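Long-range contacts in hypothetical methylmalonyl-CoA decarboxylase alpha subunit (Sulfolobus tokodaii, PDB 1X0U), which is of unestablished function but belongs to the carboxyl transferase subunits of the ClpP/crotonase clan and assembles from six chains: residues D79-G84 with N113-A118; I164-I169 with A183-I188. All coordinates share one frame; numbering follows the deposited sequence.

Contact 1. Residues D79-G84 with N113-A118; sequences DGVVTG and NKIVRA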
# COMPACT_ATOMS: atom_id res chain seq x y z
N ASP A 79 34.56 2.21 25.71
CA ASP A 79 33.66 2.26 26.86
C ASP A 79 33.11 0.92 27.35
O ASP A 79 32.04 0.87 27.97
CB ASP A 79 32.48 3.20 26.56
CG ASP A 79 31.77 3.67 27.83
OD1 ASP A 79 30.56 3.94 27.75
OD2 ASP A 79 32.40 3.80 28.89
N GLY A 80 33.82 -0.17 27.08
CA GLY A 80 33.38 -1.48 27.55
C GLY A 80 32.66 -2.44 26.61
O GLY A 80 32.22 -3.51 27.05
N VAL A 81 32.53 -2.10 25.33
CA VAL A 81 31.84 -3.00 24.41
C VAL A 81 32.42 -2.90 23.00
O VAL A 81 32.75 -1.81 22.53
CB VAL A 81 30.31 -2.69 24.40
CG1 VAL A 81 30.06 -1.29 23.85
CG2 VAL A 81 29.55 -3.73 23.58
N VAL A 82 32.56 -4.03 22.33
CA VAL A 82 33.07 -4.04 20.96
C VAL A 82 31.84 -4.23 20.08
O VAL A 82 31.04 -5.16 20.31
CB VAL A 82 34.06 -5.20 20.71
CG1 VAL A 82 34.65 -5.08 19.31
CG2 VAL A 82 35.16 -5.20 21.75
N THR A 83 31.68 -3.36 19.10
CA THR A 83 30.54 -3.42 18.20
C THR A 83 30.97 -3.31 16.75
O THR A 83 31.94 -2.63 16.41
CB THR A 83 29.54 -2.28 18.50
OG1 THR A 83 30.24 -1.03 18.57
CG2 THR A 83 28.82 -2.52 19.82
N GLY A 84 30.23 -3.99 15.89
CA GLY A 84 30.51 -4.00 14.48
C GLY A 84 29.84 -5.17 13.80
O GLY A 84 28.87 -5.73 14.33
N ASN A 113 24.83 3.27 23.60
CA ASN A 113 24.65 3.80 22.25
C ASN A 113 25.42 3.04 21.18
O ASN A 113 24.99 2.98 20.02
CB ASN A 113 25.01 5.29 22.21
CG ASN A 113 24.12 6.12 23.13
OD1 ASN A 113 22.94 5.82 23.29
ND2 ASN A 113 24.68 7.16 23.73
N LYS A 114 26.57 2.45 21.53
CA LYS A 114 27.32 1.67 20.56
C LYS A 114 26.51 0.43 20.19
O LYS A 114 26.43 0.04 19.03
CB LYS A 114 28.68 1.25 21.12
CG LYS A 114 29.65 2.41 21.34
CD LYS A 114 31.00 1.92 21.83
CE LYS A 114 31.71 1.08 20.76
NZ LYS A 114 32.99 0.49 21.25
N ILE A 115 25.90 -0.19 21.20
CA ILE A 115 25.08 -1.37 20.97
C ILE A 115 23.86 -0.97 20.14
O ILE A 115 23.51 -1.64 19.17
CB ILE A 115 24.63 -2.01 22.31
CG1 ILE A 115 25.85 -2.55 23.06
CG2 ILE A 115 23.64 -3.14 22.05
CD1 ILE A 115 25.49 -3.31 24.33
N VAL A 116 23.22 0.14 20.52
CA VAL A 116 22.04 0.65 19.82
C VAL A 116 22.37 0.91 18.35
O VAL A 116 21.58 0.56 17.47
CB VAL A 116 21.55 1.99 20.48
CG1 VAL A 116 20.53 2.69 19.58
CG2 VAL A 116 20.92 1.70 21.83
N ARG A 117 23.54 1.50 18.11
CA ARG A 117 23.98 1.81 16.76
C ARG A 117 24.16 0.54 15.93
O ARG A 117 23.89 0.54 14.73
CB ARG A 117 25.28 2.63 16.81
CG ARG A 117 26.11 2.64 15.53
CD ARG A 117 25.39 3.21 14.33
NE ARG A 117 25.08 4.63 14.45
CZ ARG A 117 24.69 5.40 13.44
NH1 ARG A 117 24.56 4.86 12.23
NH2 ARG A 117 24.41 6.69 13.63
N ALA A 118 24.62 -0.53 16.57
CA ALA A 118 24.81 -1.80 15.88
C ALA A 118 23.44 -2.32 15.47
O ALA A 118 23.24 -2.74 14.33
CB ALA A 118 25.49 -2.82 16.80
O HOH W 1 33.37 -1.14 19.07
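The side-chain nitrogen of Lys114 is gripped by three oxygens: the carbonyls of Val81 and Gly78, and a water. The shortest of these bonds across the contact runs from NZ of Lys114 to O of Val81, 2.6 Å long, and the donor sits almost in line with the carbonyl (C=O...N angle 168°). Three acceptors around one buried amine would account for the three N-H groups of an ammonium ion. The setting is the antiparallel end of a mixed sheet of crotonase type, where helix 109-125 lies on strand 81-88, their local axes 7.9 Å apart. The two run nearly the same way, at 20°. The water stands 2.7 Å from Lys114 NZ. It also takes the backbone N-H of Thr83, its oxygen 2.8 Å from Thr83 N, so the lysine tip is joined to Val81 directly and to Thr83 through the water, the two strand residues whose side chains face the helix. A bend at the third torsion of Lys114 (chi3 66°) turns CE and NZ down onto the strand, while CD slides past CG1 of Val81.

The other methyl of Val81, CG2, meets CG1 of Ile115 at 3.9 Å, and Tyr96 on the neighbouring strand 91-98 touches both Val81 and Ile115. Farther along, Thr83 and Lys114 pass at a slant: OG1 of Thr83 comes within 3.4 Å of Lys114 CE, and it also makes a weak hydrogen bond to the carbonyl of Ile58. The Thr83 methyl faces the helix backbone instead, with CG2 lying 3.6 Å from the carbonyl O of Lys114, while CB of Thr83 rests 4.4 Å from CB of Ala118.

Contact 2. Residues I164-I169 with A183-I188; sequences IPQITI and ALTDFI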
# COMPACT_ATOMS: atom_id res chain seq x y z
N ILE A 164 14.64 -9.34 12.49
CA ILE A 164 15.99 -9.89 12.34
C ILE A 164 16.25 -10.80 13.54
O ILE A 164 15.95 -10.45 14.68
CB ILE A 164 17.07 -8.76 12.27
CG1 ILE A 164 16.90 -7.76 13.42
CG2 ILE A 164 16.98 -8.03 10.93
CD1 ILE A 164 18.08 -6.78 13.56
N PRO A 165 16.79 -12.00 13.29
CA PRO A 165 17.07 -12.95 14.37
C PRO A 165 17.97 -12.30 15.42
O PRO A 165 18.95 -11.65 15.08
CB PRO A 165 17.80 -14.10 13.65
CG PRO A 165 17.33 -13.98 12.23
CD PRO A 165 17.33 -12.49 12.01
N GLN A 166 17.62 -12.49 16.69
CA GLN A 166 18.40 -11.94 17.79
C GLN A 166 18.81 -13.03 18.76
O GLN A 166 17.98 -13.58 19.49
CB GLN A 166 17.57 -10.90 18.54
CG GLN A 166 17.23 -9.66 17.75
CD GLN A 166 16.32 -8.74 18.53
OE1 GLN A 166 15.10 -8.95 18.59
NE2 GLN A 166 16.91 -7.74 19.16
N ILE A 167 20.11 -13.31 18.79
CA ILE A 167 20.67 -14.34 19.66
C ILE A 167 21.62 -13.73 20.70
O ILE A 167 22.45 -12.90 20.38
CB ILE A 167 21.46 -15.38 18.84
CG1 ILE A 167 20.54 -16.02 17.80
CG2 ILE A 167 22.02 -16.44 19.75
CD1 ILE A 167 21.27 -16.85 16.75
N THR A 168 21.49 -14.15 21.95
CA THR A 168 22.37 -13.62 22.99
C THR A 168 23.19 -14.75 23.60
O THR A 168 22.67 -15.82 23.89
CB THR A 168 21.59 -12.98 24.16
OG1 THR A 168 21.03 -14.01 24.97
CG2 THR A 168 20.49 -12.08 23.66
N ILE A 169 24.49 -14.52 23.76
CA ILE A 169 25.34 -15.50 24.42
C ILE A 169 25.56 -14.87 25.78
O ILE A 169 26.18 -13.81 25.88
CB ILE A 169 26.71 -15.69 23.74
CG1 ILE A 169 26.54 -16.28 22.34
CG2 ILE A 169 27.60 -16.62 24.57
CD1 ILE A 169 27.85 -16.49 21.63
N ALA A 183 16.42 -11.17 27.53
CA ALA A 183 15.07 -11.70 27.62
C ALA A 183 14.28 -11.34 26.38
O ALA A 183 13.47 -12.13 25.87
CB ALA A 183 14.37 -11.14 28.87
N LEU A 184 14.53 -10.13 25.88
CA LEU A 184 13.85 -9.63 24.70
C LEU A 184 14.34 -10.21 23.37
O LEU A 184 13.67 -10.05 22.35
CB LEU A 184 13.92 -8.10 24.67
CG LEU A 184 13.14 -7.33 25.75
CD1 LEU A 184 13.51 -5.84 25.68
CD2 LEU A 184 11.64 -7.53 25.55
N THR A 185 15.51 -10.86 23.35
CA THR A 185 16.00 -11.45 22.10
C THR A 185 15.30 -12.82 21.92
O THR A 185 14.60 -13.28 22.82
CB THR A 185 17.53 -11.63 22.11
OG1 THR A 185 17.91 -12.52 23.17
CG2 THR A 185 18.23 -10.27 22.31
N ASP A 186 15.49 -13.47 20.77
CA ASP A 186 14.81 -14.75 20.51
C ASP A 186 15.37 -15.99 21.21
O ASP A 186 14.61 -16.85 21.64
CB ASP A 186 14.76 -15.00 19.00
CG ASP A 186 14.20 -13.81 18.23
OD1 ASP A 186 13.08 -13.35 18.55
OD2 ASP A 186 14.88 -13.33 17.30
N PHE A 187 16.69 -16.08 21.33
CA PHE A 187 17.33 -17.23 21.97
C PHE A 187 18.44 -16.80 22.90
O PHE A 187 19.23 -15.90 22.58
CB PHE A 187 17.96 -18.16 20.92
CG PHE A 187 16.98 -18.72 19.92
CD1 PHE A 187 16.20 -19.84 20.23
CD2 PHE A 187 16.81 -18.11 18.68
CE1 PHE A 187 15.27 -20.33 19.32
CE2 PHE A 187 15.88 -18.61 17.77
CZ PHE A 187 15.12 -19.72 18.09
N ILE A 188 18.50 -17.44 24.06
CA ILE A 188 19.55 -17.17 25.02
C ILE A 188 20.39 -18.43 25.18
O ILE A 188 19.90 -19.46 25.64
CB ILE A 188 19.01 -16.75 26.40
CG1 ILE A 188 18.34 -15.37 26.33
CG2 ILE A 188 20.15 -16.69 27.41
CD1 ILE A 188 17.80 -14.89 27.68
O HOH W 2 13.88 -10.94 16.46
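CG1 of Ile167 approaches the ring of Phe187 obliquely, 4.4 Å from its CD2; Phe355 packs edge-to-face with that ring, and Leu249 of helix 239-252 touches both Phe187 and Ile167. The other flat group, the carboxylate of Asp186, receives the backbone N-H of Gln166, Gln166 N to Asp186 OD2 being 2.9 Å. This donor comes to the anti side of OD2, tilted 27° out of the carboxylate plane. CG of Asp186 is anti to its own carbonyl carbon (chi1 -51°), which brings the group back alongside the strand start. A water 2.7 Å from Asp186 OD2 also lies within bonding range of Ile164 O, though it has more acceptors near it than protons to give, while OD1 of Asp186 is bonded to Asn519 of the third subunit.

The main chains answer in turn. Asp186 N donates to Gln166 O at 2.8 Å, in the carbonyl plane, and Phe187 N adds a weak second bond to the same Gln166 O at 3.4 Å. Two residues on, Thr168 N reaches Phe187 O at 2.9 Å along a nearly straight line (N-H...O 171°). On the sheet face away from the phenyl ring, Thr168 OG1 lies against Ile188 CG1, 3.3 Å apart, and CB of Gln166 packs on CB of Thr185, 3.6 Å away. Ile167 pairs with Phe187 and Thr168 with Ile188 in parallel register. Strands 166-170 and 187-191, joined by a connection holding strand 173-175 and helix 180-184, are neighbours in the parallel part of a crotonase-type sheet.

How the contacts relate
Both contacts belong to the sheet of the first half of the chain and follow each other in sequence, contact 1 closing before contact 2 opens. Their centres are about 16 Å apart and their nearest atoms about 7 Å, so they do not touch. Contact 1 lies toward the antiparallel edge, contact 2 in the parallel part, with strands 91-98 and 129-133 between them. Helix 109-125 joins the two: it supplies half of contact 1, and farther along its Tyr119, Ala122 and Leu123 touch Thr185 and Ile164 of contact 2. Contact 2 is nearer the chain's centre, and there Phe355 of the second half, which has a similarly ordered sheet, packs on it, so contact 2 borders the join between the two halves.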